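Local coordinates for endosialidase (PDB 4HIZ), which hydrolyses alpha-2,8 and alpha-2,9 linkages inside sialic acid polymers as a phage-borne endosialidase, at the interface of chains A and B. Coordinates in Å, arbitrary orientation; residue numbers count along the deposited sequence, not the author numbering. Chains: chain A/B, Endosialidase.

Contact 1: the interface of chains A and B. Residues chain A 78-80, 492, 513, 516; chain B 536, 539-542.
A:Asp78 and A:Thr79 run extended against the loop segment B:Asn541-B:Arg542 of the neighbouring subunit, and A:Pro80, which follows them, packs its CD beside CD of B:Arg542. The result is a salt-bridged joint between subunits of the three-chain endosialidase assembly. Donors from chain B meet both carboxylate oxygens of A:Asp78, which should restrain its rotation. With CG anti to the backbone N (chi1 -172°), the carboxylate is presented across the side chains of both B:Tyr536 and B:Arg542. The phenol hydroxyl OH of B:Tyr536 gives a hydrogen bond of 2.6 Å to OD2 of A:Asp78, on the anti lone pair, with OD2 at the ring edge and in its plane; carboxylate and ring stand nearly perpendicular. The other oxygen, OD1, takes a salt-bridging hydrogen bond of 2.8 Å from NE of B:Arg542, which meets it from above the carboxylate plane and not along it. Aspartate suits this place because its short side chain keeps the carboxylate near the backbone, where the tyrosine hydroxyl and the arginine NE converge.

B:Arg542 bends at chi2 (-45°) and threads its guanidinium past A:Pro80 to the edge of a calcium site to which A:Thr79, A:His513 and A:Asp516 belong. One face lies over the carbonyl oxygen of A:Thr79 and CA of A:Pro80, while the tip, NH2, meets OD2 of A:Asp516 in a weak hydrogen bond and salt bridge of 3.1 Å. Arginine fits because NE and NH2 can serve separate acids; OD2 of A:Asp492, 4.3 Å from NH2 of B:Arg542, may add some attraction. In the second shell, OD1 of A:Asp516 accepts a hydrogen bond from the backbone N-H of A:Thr79 (N to OD1 3.2 Å), tying the acid to the segment that carries A:Asp78. Beside this, CG2 of A:Thr79 rests 3.8 Å from CB of B:Asn541. Water 1 completes the join, 2.9 Å from the backbone N of A:Asp78 and 2.7 Å from the carbonyl oxygen of B:Thr539.

Contact 2: the interface of chains A and B. Residues chain A 494, 497, 511; chain B 96, 118, 127, 267.
A mixed polar and apolar patch between two copies of the endosialidase, this contact helps to hold neighbouring subunits of the three-chain assembly side by side. At its centre A:Asp511 and B:Lys118 pair across the boundary: the amino group NZ of B:Lys118 donates to OD2 of A:Asp511 at 2.8 Å, a hydrogen bond and salt bridge that uses the syn lone pair of the carboxylate. A long, flexible lysine suits the task, since its chain bends at chi3 (-48°) to bring the tip to the acid. The root of that chain is steadied by B:Ser127, whose hydroxyl OG accepts a hydrogen bond from the backbone N-H of B:Lys118 (N to OG 2.9 Å).

Two tryptophans meet to one side of the salt bridge. The CZ3-CH2 edge of B:Trp267 lies over the five-membered ring of A:Trp497, toward its rim near NE1, the planes 68° apart and CH2 of B:Trp267 3.6 Å from NE1 of A:Trp497. Such an edge-to-face pairing places weakly positive ring hydrogens over a pi cloud, and broad indoles offer much apolar surface for it. On the other side, the branched end of A:Leu494 meets B:Val96 at about a right angle, CD2 of A:Leu494 lying 3.8 Å from CG1 of B:Val96; compact aliphatic groups fit together here without polar demands.

Loops of the catalytic beta-propeller of chain A, where A:Trp497 immediately precedes the glycan-site residues A:Ser498 and A:Ile499, thus face propeller strands 96-104 and 113-119, B:Ser127 and the 3-10 helix 266-268 of chain B.

Contact 1: the interface of chains A and B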
loop_
_atom_site.group_PDB
_atom_site.type_symbol
_atom_site.label_atom_id
_atom_site.label_comp_id
_atom_site.label_asym_id
_atom_site.label_seq_id
_atom_site.Cartn_x
_atom_site.Cartn_y
_atom_site.Cartn_z
ATOM N N ASP A 78 8.662 -6.585 -2.578
ATOM C CA ASP A 78 7.703 -7.334 -1.747
ATOM C C ASP A 78 6.428 -7.484 -2.527
ATOM O O ASP A 78 5.411 -6.857 -2.227
ATOM C CB ASP A 78 7.501 -6.630 -0.404
ATOM C CG ASP A 78 6.680 -7.455 0.579
ATOM O OD1 ASP A 78 6.495 -8.690 0.363
ATOM O OD2 ASP A 78 6.272 -6.852 1.599
ATOM N N THR A 79 6.448 -8.390 -3.514
ATOM C CA THR A 79 5.260 -8.638 -4.330
ATOM C C THR A 79 5.052 -10.149 -4.402
ATOM O O THR A 79 5.974 -10.926 -4.092
ATOM C CB THR A 79 5.379 -8.030 -5.779
ATOM O OG1 THR A 79 5.652 -9.081 -6.721
ATOM C CG2 THR A 79 6.460 -6.930 -5.885
ATOM N N PRO A 80 3.843 -10.579 -4.793
ATOM C CA PRO A 80 3.576 -12.034 -4.733
ATOM C C PRO A 80 4.077 -12.764 -5.970
ATOM O O PRO A 80 3.961 -13.992 -6.041
ATOM C CB PRO A 80 2.045 -12.110 -4.670
ATOM C CG PRO A 80 1.601 -10.876 -5.428
ATOM C CD PRO A 80 2.643 -9.799 -5.163
ATOM N N ASP A 492 11.190 -16.549 2.162
ATOM C CA ASP A 492 10.599 -16.416 3.516
ATOM C C ASP A 492 9.911 -17.751 3.736
ATOM O O ASP A 492 9.899 -18.588 2.816
ATOM C CB ASP A 492 9.657 -15.171 3.638
ATOM C CG ASP A 492 8.394 -15.248 2.752
ATOM O OD1 ASP A 492 7.746 -16.300 2.672
ATOM O OD2 ASP A 492 8.000 -14.231 2.130
ATOM N N HIS A 513 4.339 -16.177 -4.159
ATOM C CA HIS A 513 5.679 -16.761 -4.115
ATOM C C HIS A 513 6.605 -16.011 -3.187
ATOM O O HIS A 513 6.603 -14.751 -3.182
ATOM C CB HIS A 513 6.244 -16.752 -5.550
ATOM C CG HIS A 513 5.371 -17.528 -6.478
ATOM N ND1 HIS A 513 5.304 -18.907 -6.441
ATOM C CD2 HIS A 513 4.455 -17.123 -7.385
ATOM C CE1 HIS A 513 4.401 -19.320 -7.316
ATOM N NE2 HIS A 513 3.877 -18.256 -7.914
ATOM N N ASP A 516 11.886 -12.854 -3.271
ATOM C CA ASP A 516 11.966 -11.385 -3.364
ATOM C C ASP A 516 13.434 -10.963 -3.283
ATOM O O ASP A 516 14.308 -11.794 -3.032
ATOM C CB ASP A 516 11.112 -10.704 -2.249
ATOM C CG ASP A 516 9.655 -10.609 -2.646
ATOM O OD1 ASP A 516 9.331 -9.880 -3.620
ATOM O OD2 ASP A 516 8.824 -11.303 -2.017
ATOM N N TYR B 536 13.324 -2.861 6.096
ATOM C CA TYR B 536 12.380 -2.983 4.989
ATOM C C TYR B 536 12.399 -1.706 4.148
ATOM O O TYR B 536 12.097 -0.584 4.657
ATOM C CB TYR B 536 10.985 -3.174 5.558
ATOM C CG TYR B 536 9.930 -3.494 4.517
ATOM C CD1 TYR B 536 9.685 -4.812 4.131
ATOM C CD2 TYR B 536 9.208 -2.480 3.905
ATOM C CE1 TYR B 536 8.705 -5.102 3.219
ATOM C CE2 TYR B 536 8.214 -2.750 3.012
ATOM C CZ TYR B 536 7.962 -4.082 2.671
ATOM O OH TYR B 536 6.970 -4.342 1.773
ATOM N N THR B 539 8.694 -1.336 -1.897
ATOM C CA THR B 539 7.317 -0.858 -2.087
ATOM C C THR B 539 6.371 -1.991 -1.663
ATOM O O THR B 539 6.419 -3.104 -2.203
ATOM C CB THR B 539 7.119 -0.531 -3.568
ATOM O OG1 THR B 539 7.931 0.609 -3.896
ATOM C CG2 THR B 539 5.678 -0.223 -3.862
ATOM N N PRO B 540 5.525 -1.769 -0.646
ATOM C CA PRO B 540 4.650 -2.874 -0.211
ATOM C C PRO B 540 3.672 -3.237 -1.327
ATOM O O PRO B 540 2.976 -2.381 -1.853
ATOM C CB PRO B 540 3.905 -2.304 1.011
ATOM C CG PRO B 540 4.731 -1.108 1.429
ATOM C CD PRO B 540 5.378 -0.537 0.172
ATOM N N ASN B 541 3.616 -4.504 -1.712
ATOM C CA ASN B 541 2.917 -4.816 -2.954
ATOM C C ASN B 541 2.223 -6.160 -2.868
ATOM O O ASN B 541 2.120 -6.904 -3.869
ATOM C CB ASN B 541 3.936 -4.809 -4.091
ATOM C CG ASN B 541 3.536 -3.914 -5.230
ATOM O OD1 ASN B 541 2.420 -3.428 -5.310
ATOM N ND2 ASN B 541 4.458 -3.732 -6.168
ATOM N N ARG B 542 1.683 -6.451 -1.676
ATOM C CA ARG B 542 0.894 -7.681 -1.521
ATOM C C ARG B 542 -0.599 -7.398 -1.530
ATOM O O ARG B 542 -1.365 -8.149 -2.120
ATOM C CB ARG B 542 1.233 -8.434 -0.229
ATOM C CG ARG B 542 2.692 -8.892 -0.066
ATOM C CD ARG B 542 3.232 -9.518 -1.351
ATOM N NE ARG B 542 4.538 -10.142 -1.109
ATOM C CZ ARG B 542 4.733 -11.469 -1.072
ATOM N NH1 ARG B 542 3.703 -12.287 -1.214
ATOM N NH2 ARG B 542 5.955 -11.970 -0.910
HETATM O O HOH W 1 7.793 -4.270 -4.179
#

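Contact 2: the interface of chains A and B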
loop_
_atom_site.group_PDB
_atom_site.type_symbol
_atom_site.label_atom_id
_atom_site.label_comp_id
_atom_site.label_asym_id
_atom_site.label_seq_id
_atom_site.Cartn_x
_atom_site.Cartn_y
_atom_site.Cartn_z
ATOM N N LEU A 494 6.779 -18.584 4.048
ATOM C CA LEU A 494 5.400 -18.749 3.549
ATOM C C LEU A 494 5.387 -19.534 2.244
ATOM O O LEU A 494 5.958 -19.122 1.219
ATOM C CB LEU A 494 4.725 -17.390 3.330
ATOM C CG LEU A 494 4.720 -16.521 4.594
ATOM C CD1 LEU A 494 4.140 -15.137 4.305
ATOM C CD2 LEU A 494 3.939 -17.184 5.704
ATOM N N TRP A 497 2.585 -23.266 -2.017
ATOM C CA TRP A 497 1.546 -24.326 -2.191
ATOM C C TRP A 497 1.521 -24.906 -3.622
ATOM O O TRP A 497 0.461 -25.224 -4.157
ATOM C CB TRP A 497 0.135 -23.843 -1.714
ATOM C CG TRP A 497 0.231 -23.461 -0.274
ATOM C CD1 TRP A 497 0.114 -22.203 0.261
ATOM C CD2 TRP A 497 0.606 -24.332 0.805
ATOM N NE1 TRP A 497 0.364 -22.252 1.619
ATOM C CE2 TRP A 497 0.668 -23.544 1.976
ATOM C CE3 TRP A 497 0.875 -25.710 0.893
ATOM C CZ2 TRP A 497 1.039 -24.067 3.203
ATOM C CZ3 TRP A 497 1.243 -26.238 2.123
ATOM C CH2 TRP A 497 1.312 -25.422 3.264
ATOM N N ASP A 511 -0.323 -16.485 -0.269
ATOM C CA ASP A 511 0.812 -15.550 -0.154
ATOM C C ASP A 511 1.655 -15.440 -1.418
ATOM O O ASP A 511 2.775 -14.899 -1.390
ATOM C CB ASP A 511 1.690 -15.964 1.026
ATOM C CG ASP A 511 0.876 -16.025 2.331
ATOM O OD1 ASP A 511 0.356 -14.950 2.739
ATOM O OD2 ASP A 511 0.715 -17.132 2.903
ATOM N N VAL B 96 6.369 -20.858 10.466
ATOM C CA VAL B 96 5.573 -19.651 10.286
ATOM C C VAL B 96 4.955 -19.261 11.633
ATOM O O VAL B 96 4.445 -20.142 12.364
ATOM C CB VAL B 96 4.452 -19.899 9.262
ATOM C CG1 VAL B 96 3.529 -18.660 9.135
ATOM C CG2 VAL B 96 5.076 -20.235 7.862
ATOM N N LYS B 118 0.347 -13.293 9.705
ATOM C CA LYS B 118 1.404 -14.302 9.800
ATOM C C LYS B 118 2.724 -13.692 9.493
ATOM O O LYS B 118 2.779 -12.730 8.716
ATOM C CB LYS B 118 1.156 -15.441 8.771
ATOM C CG LYS B 118 -0.217 -16.076 8.896
ATOM C CD LYS B 118 -0.431 -17.101 7.762
ATOM C CE LYS B 118 -0.060 -16.556 6.365
ATOM N NZ LYS B 118 -0.498 -17.614 5.341
ATOM N N SER B 127 1.912 -10.408 7.315
ATOM C CA SER B 127 1.017 -10.449 6.171
ATOM C C SER B 127 -0.246 -9.621 6.366
ATOM O O SER B 127 -0.520 -9.110 7.489
ATOM C CB SER B 127 0.645 -11.914 5.875
ATOM O OG SER B 127 -0.113 -12.450 6.982
ATOM N N TRP B 267 -7.335 -24.659 2.754
ATOM C CA TRP B 267 -8.414 -23.742 2.370
ATOM C C TRP B 267 -9.546 -24.414 1.592
ATOM O O TRP B 267 -10.633 -23.827 1.435
ATOM C CB TRP B 267 -7.868 -22.516 1.593
ATOM C CG TRP B 267 -6.947 -21.677 2.435
ATOM C CD1 TRP B 267 -7.301 -20.631 3.225
ATOM C CD2 TRP B 267 -5.518 -21.804 2.544
ATOM N NE1 TRP B 267 -6.185 -20.095 3.840
ATOM C CE2 TRP B 267 -5.074 -20.784 3.421
ATOM C CE3 TRP B 267 -4.575 -22.671 1.981
ATOM C CZ2 TRP B 267 -3.733 -20.630 3.776
ATOM C CZ3 TRP B 267 -3.223 -22.507 2.323
ATOM C CH2 TRP B 267 -2.821 -21.497 3.214
#

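Contact 1 and contact 2 lie about 13 Å apart, measured between the centres of their C-alpha atoms, and have no residue in common. On chain A they approach each other along the 492-494 and 511-513 loops, although contact 1 rests mainly on A:Asp78 and A:Thr79. On chain B they use distant parts, the segment 536-542 for contact 1 and residues between 96 and 267 for contact 2. Contact 2 thus joins propeller to propeller, while contact 1 joins the propeller of one chain to the 536-542 segment of the next. Using both may help fix how the subunits are oriented and probably limits rocking between them.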